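PDB 4IED: class D beta-lactamase from Fusobacterium nucleatum subsp. polymorphum, which probably hydrolyses beta-lactam antibiotics to substituted beta-amino acids and so would confer resistance to them. Local coordinates for residues T64-G67 with L68-I72; R116-G119 with K120-Q124. All coordinates share one frame; numbering follows the deposited sequence. Where two conformers were deposited one is given.

Interaction 1: residues T64-G67 with L68-I72; sequences TLIG and LENGI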
loop_
_atom_site.group_PDB
_atom_site.type_symbol
_atom_site.label_atom_id
_atom_site.label_comp_id
_atom_site.label_asym_id
_atom_site.label_seq_id
_atom_site.Cartn_x
_atom_site.Cartn_y
_atom_site.Cartn_z
ATOM N N THR A 64 9.662 -1.192 3.207
ATOM C CA THR A 64 10.022 -1.413 4.622
ATOM C C THR A 64 10.423 -2.884 4.870
ATOM O O THR A 64 11.463 -3.153 5.493
ATOM C CB THR A 64 8.823 -1.162 5.539
ATOM O OG1 THR A 64 8.298 0.197 5.309
ATOM C CG2 THR A 64 9.223 -1.284 7.011
ATOM N N LEU A 65 9.655 -3.825 4.267
ATOM C CA LEU A 65 9.951 -5.267 4.507
ATOM C C LEU A 65 11.290 -5.634 3.964
ATOM O O LEU A 65 12.094 -6.307 4.623
ATOM C CB LEU A 65 8.851 -6.068 3.880
ATOM C CG LEU A 65 8.866 -7.532 4.059
ATOM C CD1 LEU A 65 8.831 -7.998 5.528
ATOM C CD2 LEU A 65 7.835 -8.268 3.255
ATOM N N ILE A 66 11.630 -5.173 2.755
ATOM C CA ILE A 66 12.921 -5.459 2.197
ATOM C C ILE A 66 14.038 -4.798 2.973
ATOM O O ILE A 66 15.124 -5.364 3.185
ATOM C CB ILE A 66 12.996 -4.995 0.727
ATOM C CG1 ILE A 66 11.970 -5.787 -0.121
ATOM C CG2 ILE A 66 14.347 -5.134 0.140
ATOM C CD1 ILE A 66 11.635 -5.156 -1.473
ATOM N N GLY A 67 13.847 -3.586 3.467
ATOM C CA GLY A 67 14.844 -2.953 4.320
ATOM C C GLY A 67 15.137 -3.680 5.611
ATOM O O GLY A 67 16.271 -3.808 5.987
ATOM N N LEU A 68 14.047 -4.120 6.267
ATOM C CA LEU A 68 14.251 -4.950 7.461
ATOM C C LEU A 68 14.965 -6.221 7.146
ATOM O O LEU A 68 15.868 -6.608 7.918
ATOM C CB LEU A 68 12.900 -5.268 8.104
ATOM C CG LEU A 68 12.128 -4.054 8.697
ATOM C CD1 LEU A 68 10.703 -4.517 8.963
ATOM C CD2 LEU A 68 12.868 -3.492 9.926
ATOM N N GLU A 69 14.588 -6.879 6.036
ATOM C CA GLU A 69 15.181 -8.205 5.750
ATOM C C GLU A 69 16.699 -8.095 5.537
ATOM O O GLU A 69 17.479 -8.994 5.893
ATOM C CB GLU A 69 14.468 -8.822 4.528
ATOM C CG GLU A 69 14.676 -10.310 4.398
ATOM C CD GLU A 69 13.883 -11.201 5.381
ATOM O OE1 GLU A 69 13.155 -10.722 6.202
ATOM O OE2 GLU A 69 14.170 -12.400 5.272
ATOM N N ASN A 70 17.127 -6.945 4.972
ATOM C CA ASN A 70 18.512 -6.666 4.746
ATOM C C ASN A 70 19.252 -6.003 5.904
ATOM O O ASN A 70 20.418 -5.591 5.783
ATOM C CB ASN A 70 18.703 -5.856 3.460
ATOM C CG ASN A 70 18.419 -6.687 2.222
ATOM O OD1 ASN A 70 17.333 -6.558 1.594
ATOM N ND2 ASN A 70 19.310 -7.446 1.868
ATOM N N GLY A 71 18.571 -5.831 7.012
ATOM C CA GLY A 71 19.255 -5.211 8.133
ATOM C C GLY A 71 19.660 -3.730 7.967
ATOM O O GLY A 71 20.584 -3.267 8.642
ATOM N N ILE A 72 18.925 -2.993 7.107
ATOM C CA ILE A 72 19.307 -1.586 6.905
ATOM C C ILE A 72 19.056 -0.807 8.200
ATOM O O ILE A 72 19.788 0.123 8.518
ATOM C CB ILE A 72 18.524 -0.977 5.737
ATOM C CG1 ILE A 72 18.739 -1.771 4.423
ATOM C CG2 ILE A 72 18.919 0.468 5.599
ATOM C CD1 ILE A 72 20.163 -1.906 3.963
#
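The backbone closes its last helical turns through Leu-68 N to Thr-64 O (2.9 Å, nearly straight at 170°), Glu-69 N to Leu-65 O and Asn-70 N to Ile-66 O, and then Ile-72 N reaches back five residues to Gly-67 O at 3.0 Å. Gly-71 takes the positive phi (67°) that turns the chain out of the helix, and its N bonds to Leu-68 O at 3.0 Å. Ile-72, just past the turn, directs its CB back at the helix end, where CB and CG1 rest on Gly-67 O, the carbonyl that its own N binds. One turn apart, Thr-64 and Leu-68 run side by side in the same direction. The methyl CG2 of Thr-64, trans to its N, lies 4.1 Å from Leu-68 CD1, while Leu-68 CG sits close over Thr-64 O at 3.4 Å. The hydroxyl of Thr-64 hydrogen-bonds to Tyr-111 OH and to the backbone O of the carboxylated lysine at position 60. Glu-69 bends at chi2 (75°), and its OE1 is held by Asn-175 ND2 and Lys-172 N. The positive phi and the paired backward bonds define a Schellman motif, here ending helix 62-69.

Interaction 2: residues R116-G119 with K120-Q124; sequences RELG and KERMQ
Arg-122 folds back along its own helix to bind the carbonyl oxygens of Glu-117 and Leu-118 with the edge of its guanidinium. NE meets Leu-118 O at 2.9 Å in an almost straight bond (172°), on a lone pair in the carbonyl plane and only slightly out of the guanidinium plane. NH2 takes Glu-117 O at 2.8 Å, less straight and tilted from that carbonyl's plane, and adds a weak bond to Leu-118 O. The bend at chi3 (-66°) after an extended chi2 curls the chain around Leu-118 O, which also packs against Arg-122 CB at 3.4 Å. A water completes the grip: it donates to Leu-118 O and accepts from Arg-122 N, bridging a gap that a direct main-chain bond would span in a regular helix. This is a kink in helix 108-130. Gly-119 has positive phi (78°) with an extended psi, the N atoms of Lys-120 and Glu-121 lack bonds to the preceding turn, and the helical pattern resumes with Met-123 N to Gly-119 O at 2.9 Å. The side chain and the water thus satisfy carbonyls that the break leaves without their usual main-chain donors. On the buried side, Leu-118 and Met-123 cross at about a right angle, CD1 meeting the methyl CE at 3.6 Å. Met-123 starts trans to its N, then turns at chi2 and chi3 to bring CE to the leucine; its CB lies over Gly-119 O. Both residues also touch Asn-63 of helix 62-69. Lys-120 NZ is bonded elsewhere, to Gly-138 O, while the Glu-117 carboxylate pairs with Lys-113.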
loop_
_atom_site.group_PDB
_atom_site.type_symbol
_atom_site.label_atom_id
_atom_site.label_comp_id
_atom_site.label_asym_id
_atom_site.label_seq_id
_atom_site.Cartn_x
_atom_site.Cartn_y
_atom_site.Cartn_z
ATOM N N ARG A 116 17.980 4.007 -1.614
ATOM C CA ARG A 116 19.373 4.196 -2.014
ATOM C C ARG A 116 20.329 3.292 -1.249
ATOM O O ARG A 116 21.284 2.740 -1.831
ATOM C CB ARG A 116 19.833 5.624 -1.785
ATOM C CG ARG A 116 19.141 6.588 -2.678
ATOM C CD ARG A 116 19.725 7.923 -2.406
ATOM N NE ARG A 116 19.561 8.471 -1.070
ATOM C CZ ARG A 116 18.618 9.326 -0.741
ATOM N NH1 ARG A 116 17.666 9.710 -1.648
ATOM N NH2 ARG A 116 18.717 9.911 0.456
ATOM N N GLU A 117 20.130 3.167 0.083
ATOM C CA GLU A 117 21.031 2.317 0.916
ATOM C C GLU A 117 20.880 0.882 0.491
ATOM O O GLU A 117 21.856 0.143 0.418
ATOM C CB GLU A 117 20.753 2.554 2.393
ATOM C CG GLU A 117 21.204 3.945 2.804
ATOM C CD GLU A 117 21.145 4.240 4.253
ATOM O OE1 GLU A 117 21.235 5.466 4.550
ATOM O OE2 GLU A 117 21.053 3.273 5.066
ATOM N N LEU A 118 19.648 0.429 0.229
ATOM C CA LEU A 118 19.463 -0.928 -0.306
ATOM C C LEU A 118 20.277 -1.165 -1.592
ATOM O O LEU A 118 21.013 -2.121 -1.695
ATOM C CB LEU A 118 18.005 -1.253 -0.530
ATOM C CG LEU A 118 17.241 -1.643 0.758
ATOM C CD1 LEU A 118 15.716 -1.482 0.446
ATOM C CD2 LEU A 118 17.513 -3.052 1.183
ATOM N N GLY A 119 20.175 -0.206 -2.481
ATOM C CA GLY A 119 20.814 -0.309 -3.796
ATOM C C GLY A 119 20.074 -1.180 -4.773
ATOM O O GLY A 119 19.248 -2.006 -4.402
ATOM N N LYS A 120 20.410 -1.050 -6.067
ATOM C CA LYS A 120 19.666 -1.780 -7.068
ATOM C C LYS A 120 19.643 -3.306 -6.900
ATOM O O LYS A 120 18.616 -3.994 -7.090
ATOM C CB LYS A 120 20.129 -1.377 -8.458
ATOM C CG LYS A 120 19.236 -1.943 -9.561
ATOM C CD LYS A 120 19.381 -1.312 -10.969
ATOM C CE LYS A 120 18.391 -1.961 -11.902
ATOM N NZ LYS A 120 18.434 -1.483 -13.273
ATOM N N GLU A 121 20.802 -3.880 -6.648
ATOM C CA GLU A 121 20.881 -5.318 -6.561
ATOM C C GLU A 121 19.982 -5.875 -5.458
ATOM O O GLU A 121 19.214 -6.815 -5.671
ATOM C CB GLU A 121 22.346 -5.800 -6.382
ATOM C CG GLU A 121 22.538 -7.287 -6.214
ATOM C CD GLU A 121 24.043 -7.723 -6.118
ATOM O OE1 GLU A 121 24.465 -8.576 -6.911
ATOM O OE2 GLU A 121 24.817 -7.252 -5.262
ATOM N N ARG A 122 20.059 -5.295 -4.294
ATOM C CA ARG A 122 19.270 -5.842 -3.142
ATOM C C ARG A 122 17.815 -5.483 -3.318
ATOM O O ARG A 122 16.914 -6.284 -2.996
ATOM C CB ARG A 122 19.775 -5.313 -1.809
ATOM C CG ARG A 122 21.133 -5.878 -1.441
ATOM C CD ARG A 122 21.552 -5.587 -0.007
ATOM N NE ARG A 122 21.750 -4.161 0.182
ATOM C CZ ARG A 122 22.307 -3.706 1.316
ATOM N NH1 ARG A 122 22.626 -4.548 2.350
ATOM N NH2 ARG A 122 22.541 -2.422 1.415
ATOM N N MET A 123 17.513 -4.324 -3.884
ATOM C CA MET A 123 16.153 -3.982 -4.111
ATOM C C MET A 123 15.515 -4.949 -5.124
ATOM O O MET A 123 14.411 -5.416 -4.978
ATOM C CB MET A 123 15.999 -2.537 -4.657
ATOM C CG MET A 123 14.572 -2.026 -4.766
ATOM S SD MET A 123 13.622 -1.928 -3.225
ATOM C CE MET A 123 14.272 -0.368 -2.653
ATOM N N GLN A 124 16.215 -5.191 -6.239
ATOM C CA GLN A 124 15.753 -6.149 -7.244
ATOM C C GLN A 124 15.494 -7.515 -6.644
ATOM O O GLN A 124 14.490 -8.173 -6.929
ATOM C CB GLN A 124 16.717 -6.235 -8.415
ATOM C CG GLN A 124 16.192 -7.109 -9.513
ATOM C CD GLN A 124 15.125 -6.436 -10.303
ATOM O OE1 GLN A 124 13.881 -6.824 -10.261
ATOM N NE2 GLN A 124 15.491 -5.433 -10.973
HETATM O O HOH W 1 22.262 -3.486 -3.681
#

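In the fold
Interaction 1, at the end of helix 62-69 and the turn after it, touches interaction 2 in helix 108-130; their centres are about 10 Å apart. Ile-72 CD1 packs on Arg-122 NH2 and Ile-72 CG2 on the Glu-117 carboxylate, while Asn-70 lies against Leu-118 and Arg-122. Both are local, partly buried contacts that handle an irregularity, but differently: 64-72 ends its helix with main-chain bonds of a Schellman motif, whereas 116-124 carries its helix through a break with an arginine and a water. The first is the more buried, with Thr-64 and Leu-68 packing also on helix 173-182; the second exposes Arg-116, Lys-120 and Glu-121 and buries Leu-118 and Met-123, which face helix 62-69.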